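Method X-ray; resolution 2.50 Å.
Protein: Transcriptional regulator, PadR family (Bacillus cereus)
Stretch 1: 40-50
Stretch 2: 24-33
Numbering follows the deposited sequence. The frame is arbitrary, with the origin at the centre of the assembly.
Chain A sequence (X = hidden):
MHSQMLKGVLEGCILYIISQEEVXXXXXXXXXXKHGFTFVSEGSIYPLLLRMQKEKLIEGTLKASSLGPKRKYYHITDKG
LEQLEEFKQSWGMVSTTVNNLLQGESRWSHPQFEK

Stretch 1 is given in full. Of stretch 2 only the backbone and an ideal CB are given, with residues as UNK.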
# COMPACT_ATOMS: atom_id res chain seq x y z
N VAL A 40 10.57 -12.28 -2.76
CA VAL A 40 9.79 -13.43 -2.30
C VAL A 40 10.46 -14.76 -2.64
O VAL A 40 11.14 -14.89 -3.66
CB VAL A 40 8.34 -13.45 -2.86
CG1 VAL A 40 7.66 -12.11 -2.64
CG2 VAL A 40 8.33 -13.83 -4.34
N SER A 41 10.27 -15.73 -1.76
CA SER A 41 10.71 -17.09 -1.98
C SER A 41 9.64 -18.00 -1.36
O SER A 41 8.80 -17.52 -0.59
CB SER A 41 12.05 -17.34 -1.30
OG SER A 41 11.92 -17.28 0.10
N GLU A 42 9.67 -19.28 -1.68
CA GLU A 42 8.70 -20.21 -1.11
C GLU A 42 8.80 -20.15 0.41
O GLU A 42 7.78 -20.23 1.10
CB GLU A 42 8.96 -21.64 -1.58
CG GLU A 42 8.45 -21.95 -2.97
CD GLU A 42 8.61 -23.42 -3.34
OE1 GLU A 42 9.62 -23.77 -3.99
OE2 GLU A 42 7.73 -24.22 -2.97
N GLY A 43 10.02 -20.01 0.91
CA GLY A 43 10.26 -19.98 2.34
C GLY A 43 9.68 -18.76 3.01
O GLY A 43 9.17 -18.84 4.13
N SER A 44 9.75 -17.62 2.34
CA SER A 44 9.33 -16.36 2.93
C SER A 44 7.81 -16.16 2.89
O SER A 44 7.25 -15.51 3.77
CB SER A 44 10.04 -15.18 2.26
OG SER A 44 9.44 -14.85 1.02
N ILE A 45 7.15 -16.71 1.87
CA ILE A 45 5.69 -16.57 1.75
C ILE A 45 4.93 -17.77 2.31
O ILE A 45 3.71 -17.75 2.38
CB ILE A 45 5.24 -16.36 0.28
CG1 ILE A 45 5.38 -17.66 -0.52
CG2 ILE A 45 6.01 -15.22 -0.37
CD1 ILE A 45 4.86 -17.56 -1.95
N TYR A 46 5.66 -18.81 2.70
CA TYR A 46 5.01 -20.04 3.15
C TYR A 46 4.03 -19.80 4.29
O TYR A 46 2.88 -20.25 4.24
CB TYR A 46 6.06 -21.08 3.58
CG TYR A 46 5.45 -22.41 3.96
CD1 TYR A 46 4.68 -23.12 3.06
CD2 TYR A 46 5.67 -22.96 5.22
CE1 TYR A 46 4.13 -24.34 3.40
CE2 TYR A 46 5.12 -24.18 5.57
CZ TYR A 46 4.35 -24.86 4.65
OH TYR A 46 3.80 -26.08 4.99
N PRO A 47 4.46 -19.07 5.34
CA PRO A 47 3.57 -18.83 6.48
C PRO A 47 2.33 -18.05 6.07
O PRO A 47 1.27 -18.20 6.68
CB PRO A 47 4.44 -18.00 7.43
CG PRO A 47 5.84 -18.21 6.98
CD PRO A 47 5.76 -18.40 5.51
N LEU A 48 2.46 -17.21 5.04
CA LEU A 48 1.33 -16.46 4.51
C LEU A 48 0.37 -17.40 3.78
O LEU A 48 -0.84 -17.23 3.86
CB LEU A 48 1.81 -15.35 3.58
CG LEU A 48 0.74 -14.58 2.81
CD1 LEU A 48 -0.27 -13.95 3.76
CD2 LEU A 48 1.38 -13.51 1.93
N LEU A 49 0.92 -18.39 3.08
CA LEU A 49 0.09 -19.37 2.38
C LEU A 49 -0.66 -20.25 3.38
O LEU A 49 -1.81 -20.63 3.14
CB LEU A 49 0.93 -20.26 1.47
CG LEU A 49 1.48 -19.66 0.17
CD1 LEU A 49 2.22 -20.74 -0.60
CD2 LEU A 49 0.37 -19.06 -0.69
N LEU A 50 -0.01 -20.58 4.49
CA LEU A 50 -0.63 -21.42 5.51
C LEU A 50 -1.80 -20.68 6.13
O LEU A 50 -2.82 -21.28 6.50
CB LEU A 50 0.38 -21.77 6.61
CG LEU A 50 1.44 -22.82 6.29
CD1 LEU A 50 2.46 -22.87 7.42
CD2 LEU A 50 0.80 -24.19 6.08
N UNK A 24 1.10 -24.47 -8.15
CA UNK A 24 1.76 -25.02 -6.97
C UNK A 24 2.78 -24.02 -6.43
O UNK A 24 3.09 -23.02 -7.08
CB UNK A 24 2.44 -26.35 -7.30
N UNK A 25 3.28 -24.29 -5.23
CA UNK A 25 4.09 -23.33 -4.49
C UNK A 25 5.22 -22.70 -5.29
O UNK A 25 5.35 -21.48 -5.32
CB UNK A 25 4.68 -24.02 -3.26
N UNK A 26 6.04 -23.53 -5.92
CA UNK A 26 7.21 -23.05 -6.64
C UNK A 26 6.80 -22.24 -7.86
O UNK A 26 7.41 -21.21 -8.18
CB UNK A 26 8.10 -24.22 -7.06
N UNK A 27 5.76 -22.71 -8.54
CA UNK A 27 5.20 -22.01 -9.69
C UNK A 27 4.72 -20.62 -9.29
O UNK A 27 4.92 -19.65 -10.02
CB UNK A 27 4.05 -22.81 -10.30
N UNK A 28 4.10 -20.52 -8.12
CA UNK A 28 3.58 -19.26 -7.62
C UNK A 28 4.69 -18.24 -7.39
O UNK A 28 4.63 -17.12 -7.90
CB UNK A 28 2.80 -19.49 -6.32
N UNK A 29 5.70 -18.62 -6.62
CA UNK A 29 6.78 -17.70 -6.26
C UNK A 29 7.61 -17.31 -7.47
O UNK A 29 8.16 -16.21 -7.53
CB UNK A 29 7.68 -18.33 -5.19
N UNK A 30 7.72 -18.21 -8.44
CA UNK A 30 8.42 -17.89 -9.68
C UNK A 30 7.69 -16.76 -10.40
O UNK A 30 8.30 -15.78 -10.82
CB UNK A 30 8.53 -19.12 -10.58
N UNK A 31 6.37 -16.90 -10.52
CA UNK A 31 5.56 -15.86 -11.15
C UNK A 31 5.67 -14.55 -10.39
O UNK A 31 5.79 -13.48 -10.99
CB UNK A 31 4.10 -16.30 -11.23
N UNK A 32 5.65 -14.63 -9.06
CA UNK A 32 5.78 -13.43 -8.23
C UNK A 32 7.11 -12.75 -8.50
O UNK A 32 7.17 -11.54 -8.66
CB UNK A 32 5.65 -13.78 -6.75
N UNK A 33 8.19 -13.54 -8.55
CA UNK A 33 9.51 -13.01 -8.87
C UNK A 33 9.53 -12.28 -10.21
O UNK A 33 10.04 -11.17 -10.31
CB UNK A 33 10.54 -14.14 -8.88

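Stretch 2 runs as a helix from 25 to 33. Its axis crosses helix 42-50 at 113°, with a closest approach of 10.1 Å.

Position 24 stands at the N-cap, with CA-to-CB sideways and nothing of stretch 1 within 5.5 Å of the ideal CB. Many side chains would fit. It is Tyr 24, and its backbone N is bonded by the side chain at 27.

Position 25 points toward stretch 1 at the first helical turn. An ideal CB would lie 3.1 Å from Glu 42 OE2, which is tight. The space favours the smallest residue. It is Gly 25, and Glu 42 OE2 comes to 3.7 Å from Gly 25 C.

Position 26 points sideways, its ideal CB 3.5 Å from Glu 42 OE1. A basic or polar side chain could answer the carboxylate; a long one could also pass it by. It is Tyr 26. Chi1 is t, and the end of the side chain leads away, with Glu 42 OE1 at the ring edge. The O atom of water 1 lies 2.7 Å from Glu 42 OE2 and accepts a weak bond from Tyr 26 N, with 2.9 Å between that O and N.

Position 27 points away. Stretch 1 sets no limit there, and many residues would do. It is Glu 27, which accepts the bond from Tyr 24 N to Glu 27 OE2, 3.3 Å.

Position 28 points toward Ile 45 and Leu 49. The ideal CB is 5.2 Å from Ile 45 CD1, leaving room for a mid-sized apolar side chain such as Leu, Ile or Met. It is Leu 28. Its CD2 lies 3.8 Å from Leu 49 CD2 and 4.1 Å from Ile 45 CD1.

Position 29 faces the start of the other helix. Its ideal CB is 4.1 Å from Glu 42 N and 4.4 Å from Ile 45 CD1, so Gly, Ala or Ser would suit. It is Ser 29. Its OG gives a weak bond to Tyr 26 O at 3.3 Å.

Position 30 points away and is permissive. It is Thr 30, whose OG1 bonds to Tyr 26 O at 3.0 Å.

Position 31 is out of reach, so stretch 1 sets no limit and many residues would do. It is Lys 31, with NZ bonded elsewhere in the structure.

Position 32 points toward Val 40, its ideal CB 3.6 Å from Val 40 CG2. Apolar residues fit. It is Leu 32, whose CD1 also reaches Ile 45 CD1 at 4.2 Å.

Position 33 points sideways, near Val 40 O, so a donor would be useful. It is Asn 33, whose end comes nearer to Val 40; its amide is probably turned over in the model.

Stretch 2 24-33: YGYELSTKLN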
# COMPACT_ATOMS: atom_id res chain seq x y z
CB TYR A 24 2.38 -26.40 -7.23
CG TYR A 24 3.40 -26.51 -8.35
CD1 TYR A 24 3.00 -26.54 -9.68
CD2 TYR A 24 4.75 -26.65 -8.08
CE1 TYR A 24 3.93 -26.66 -10.70
CE2 TYR A 24 5.69 -26.77 -9.09
CZ TYR A 24 5.27 -26.78 -10.40
OH TYR A 24 6.20 -26.90 -11.41
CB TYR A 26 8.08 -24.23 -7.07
CG TYR A 26 9.19 -23.84 -8.02
CD1 TYR A 26 10.26 -23.06 -7.58
CD2 TYR A 26 9.17 -24.24 -9.35
CE1 TYR A 26 11.27 -22.70 -8.44
CE2 TYR A 26 10.18 -23.88 -10.22
CZ TYR A 26 11.23 -23.11 -9.76
OH TYR A 26 12.24 -22.75 -10.62
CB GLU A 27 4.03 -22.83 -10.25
CG GLU A 27 3.47 -22.35 -11.57
CD GLU A 27 2.29 -23.19 -12.02
OE1 GLU A 27 1.74 -22.92 -13.11
OE2 GLU A 27 1.91 -24.12 -11.28
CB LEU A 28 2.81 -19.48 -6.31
CG LEU A 28 2.32 -18.22 -5.59
CD1 LEU A 28 1.40 -17.40 -6.49
CD2 LEU A 28 1.63 -18.58 -4.29
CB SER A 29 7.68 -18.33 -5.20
OG SER A 29 8.56 -19.26 -5.77
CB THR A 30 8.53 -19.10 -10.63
OG1 THR A 30 9.40 -20.09 -10.06
CG2 THR A 30 9.09 -18.67 -11.98
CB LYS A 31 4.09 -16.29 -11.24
CG LYS A 31 3.81 -17.38 -12.27
CD LYS A 31 2.33 -17.44 -12.61
CE LYS A 31 1.95 -18.72 -13.33
NZ LYS A 31 2.50 -18.80 -14.71
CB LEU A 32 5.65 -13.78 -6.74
CG LEU A 32 4.25 -14.11 -6.21
CD1 LEU A 32 4.31 -14.53 -4.75
CD2 LEU A 32 3.30 -12.93 -6.37
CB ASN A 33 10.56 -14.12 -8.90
CG ASN A 33 10.87 -14.67 -7.52
OD1 ASN A 33 10.67 -13.99 -6.51
ND2 ASN A 33 11.38 -15.89 -7.48
O HOH W 1 6.54 -26.02 -4.59
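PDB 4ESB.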